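Local coordinates for protein dTor_3x33L (Synthetic construct, PDB 4YY2) that folds, as a computationally designed protein, into a left-handed alpha-helical toroid built from three tandem helical repeats, at residues E29-L32 with K33-K37. Residues are numbered along the deposited sequence; the frame is centred on the assembly and turned at random.
Sequences EKFL and KELRK
The carbonyl oxygen of E29 is gripped twice: K33 N reaches it at 3.0 Å along the helix, and a water donates to it at 2.7 Å. That same water also donates to E29 OE1 and accepts from R36 NH2, so the carboxylate and the guanidinium, too distant for a direct salt bridge, are linked by one water. The R36 chain, bent at chi3 (-64°), runs back along the helix and lays one guanidinium face over L32 O, which sits 3.6 Å above its plane and nearer the edge of the group than its centre; this carbonyl already accepts from R36 N. On another side of the helix, L35 CD1 lies over one face of the F31 ring, 3.4 Å from F31 CE2. With F31 CG anti to its own nitrogen (chi1 177°), the ring leans forward to meet this methyl, while V44 of helix 41-53 and L13 of helix 8-20 also touch it. The bend at chi2 turns the E34 carboxylate toward the C-terminal end, where K37 NZ makes a salt bridge to E34 OE2 at 3.3 Å from the syn side, 27° out of the carboxylate plane, and a weaker bond to OE1; K39 forms a salt bridge to OE1. With an alanine in place of E34, K37 and K39 would probably lose their common counter-charge. F31 and L35 pack toward neighbouring helices while E29 and R36 form a water-bridged polar side, as in an amphipathic helix, here within a designed left-handed alpha/alpha toroid.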
ATOM      1  N   GLU A  29      12.663   3.349   3.021  1.00 33.48           N
ATOM      2  CA  GLU A  29      13.691   4.112   2.312  1.00 32.72           C
ATOM      3  C   GLU A  29      13.359   4.269   0.847  1.00 33.50           C
ATOM      4  O   GLU A  29      13.611   5.351   0.296  1.00 32.48           O
ATOM      5  CB  GLU A  29      15.091   3.598   2.508  1.00 36.60           C
ATOM      6  CG  GLU A  29      15.562   3.760   3.940  1.00 41.98           C
ATOM      7  CD  GLU A  29      15.933   5.184   4.328  1.00 46.81           C
ATOM      8  OE1 GLU A  29      15.959   6.116   3.492  1.00 41.13           O
ATOM      9  OE2 GLU A  29      16.161   5.335   5.516  1.00 40.61           O
ATOM     10  N   LYS A  30      12.831   3.232   0.207  1.00 34.57           N
ATOM     11  CA  LYS A  30      12.325   3.378  -1.168  1.00 35.83           C
ATOM     12  C   LYS A  30      11.244   4.460  -1.292  1.00 29.93           C
ATOM     13  O   LYS A  30      11.294   5.310  -2.169  1.00 32.34           O
ATOM     14  CB  LYS A  30      11.753   2.070  -1.718  1.00 38.19           C
ATOM     15  CG  LYS A  30      12.823   1.062  -2.104  1.00 44.51           C
ATOM     16  CD  LYS A  30      12.267  -0.360  -2.224  1.00 50.33           C
ATOM     17  CE  LYS A  30      11.458  -0.540  -3.481  1.00 57.62           C
ATOM     18  NZ  LYS A  30      11.054  -1.974  -3.530  1.00 64.12           N
ATOM     19  N   PHE A  31      10.323   4.455  -0.346  1.00 29.57           N
ATOM     20  CA  PHE A  31       9.220   5.466  -0.259  1.00 29.95           C
ATOM     21  C   PHE A  31       9.740   6.884  -0.147  1.00 32.78           C
ATOM     22  O   PHE A  31       9.382   7.788  -0.944  1.00 32.22           O
ATOM     23  CB  PHE A  31       8.295   5.066   0.908  1.00 29.55           C
ATOM     24  CG  PHE A  31       7.194   6.006   1.168  1.00 28.21           C
ATOM     25  CD1 PHE A  31       6.050   5.986   0.421  1.00 31.12           C
ATOM     26  CD2 PHE A  31       7.297   6.952   2.167  1.00 29.99           C
ATOM     27  CE1 PHE A  31       5.017   6.879   0.680  1.00 29.10           C
ATOM     28  CE2 PHE A  31       6.236   7.791   2.473  1.00 30.91           C
ATOM     29  CZ  PHE A  31       5.096   7.767   1.707  1.00 33.86           C
ATOM     30  N   LEU A  32      10.642   7.097   0.794  1.00 29.99           N
ATOM     31  CA  LEU A  32      11.282   8.420   0.979  1.00 30.47           C
ATOM     32  C   LEU A  32      12.044   8.883  -0.231  1.00 31.54           C
ATOM     33  O   LEU A  32      11.929  10.049  -0.645  1.00 30.77           O
ATOM     34  CB  LEU A  32      12.137   8.440   2.213  1.00 29.91           C
ATOM     35  CG  LEU A  32      11.384   8.254   3.515  1.00 31.03           C
ATOM     36  CD1 LEU A  32      12.414   8.206   4.622  1.00 36.09           C
ATOM     37  CD2 LEU A  32      10.361   9.367   3.809  1.00 32.05           C
ATOM     38  N   LYS A  33      12.802   7.983  -0.849  1.00 31.78           N
ATOM     39  CA  LYS A  33      13.590   8.346  -2.039  1.00 36.59           C
ATOM     40  C   LYS A  33      12.705   8.756  -3.221  1.00 37.18           C
ATOM     41  O   LYS A  33      13.011   9.690  -3.993  1.00 34.45           O
ATOM     42  CB  LYS A  33      14.470   7.140  -2.433  1.00 40.02           C
ATOM     43  CG  LYS A  33      15.240   7.272  -3.717  1.00 47.96           C
ATOM     44  CD  LYS A  33      15.300   5.878  -4.340  1.00 58.28           C
ATOM     45  CE  LYS A  33      16.343   4.994  -3.686  1.00 54.94           C
ATOM     46  NZ  LYS A  33      17.453   4.668  -4.650  1.00 59.82           N
ATOM     47  N   GLU A  34      11.622   8.053  -3.415  1.00 35.06           N
ATOM     48  CA  GLU A  34      10.684   8.389  -4.503  1.00 36.24           C
ATOM     49  C   GLU A  34       9.955   9.724  -4.295  1.00 38.65           C
ATOM     50  O   GLU A  34       9.757  10.477  -5.236  1.00 35.57           O
ATOM     51  CB  GLU A  34       9.661   7.252  -4.728  1.00 36.98           C
ATOM     52  CG  GLU A  34      10.257   5.959  -5.215  1.00 36.69           C
ATOM     53  CD  GLU A  34      10.982   6.033  -6.555  1.00 43.70           C
ATOM     54  OE1 GLU A  34      10.539   6.771  -7.478  1.00 43.47           O
ATOM     55  OE2 GLU A  34      12.026   5.335  -6.670  1.00 46.52           O
ATOM     56  N   LEU A  35       9.607  10.015  -3.039  1.00 31.78           N
ATOM     57  CA  LEU A  35       9.058  11.302  -2.687  1.00 36.97           C
ATOM     58  C   LEU A  35      10.027  12.430  -3.020  1.00 37.47           C
ATOM     59  O   LEU A  35       9.618  13.513  -3.486  1.00 36.85           O
ATOM     60  CB  LEU A  35       8.713  11.346  -1.201  1.00 37.07           C
ATOM     61  CG  LEU A  35       7.514  10.450  -0.814  1.00 43.06           C
ATOM     62  CD1 LEU A  35       7.321  10.512   0.693  1.00 45.58           C
ATOM     63  CD2 LEU A  35       6.243  10.878  -1.523  1.00 44.92           C
ATOM     64  N   ARG A  36      11.310  12.189  -2.777  1.00 39.08           N
ATOM     65  CA  ARG A  36      12.351  13.197  -3.061  1.00 42.04           C
ATOM     66  C   ARG A  36      12.472  13.504  -4.571  1.00 46.48           C
ATOM     67  O   ARG A  36      12.967  14.581  -4.957  1.00 43.71           O
ATOM     68  CB  ARG A  36      13.695  12.780  -2.484  1.00 41.27           C
ATOM     69  CG  ARG A  36      13.795  12.945  -0.999  1.00 40.90           C
ATOM     70  CD  ARG A  36      15.241  12.890  -0.510  1.00 45.42           C
ATOM     71  NE  ARG A  36      15.891  11.600  -0.724  1.00 44.57           N
ATOM     72  CZ  ARG A  36      15.823  10.558   0.098  1.00 44.44           C
ATOM     73  NH1 ARG A  36      15.094  10.592   1.191  1.00 41.63           N
ATOM     74  NH2 ARG A  36      16.473   9.448  -0.212  1.00 47.30           N
ATOM     75  N   LYS A  37      12.033  12.572  -5.405  1.00 42.95           N
ATOM     76  CA  LYS A  37      11.898  12.789  -6.868  1.00 47.63           C
ATOM     77  C   LYS A  37      10.686  13.604  -7.285  1.00 55.52           C
ATOM     78  O   LYS A  37      10.492  13.863  -8.471  1.00 60.64           O
ATOM     79  CB  LYS A  37      11.818  11.472  -7.629  1.00 43.76           C
ATOM     80  CG  LYS A  37      13.027  10.620  -7.538  1.00 43.33           C
ATOM     81  CD  LYS A  37      12.740   9.348  -8.307  1.00 43.85           C
ATOM     82  CE  LYS A  37      13.845   8.360  -8.099  1.00 45.51           C
ATOM     83  NZ  LYS A  37      13.546   7.169  -8.884  1.00 45.27           N
TER
HETATM   84  O   HOH W   1      15.904   6.736   0.885  1.00 44.19           O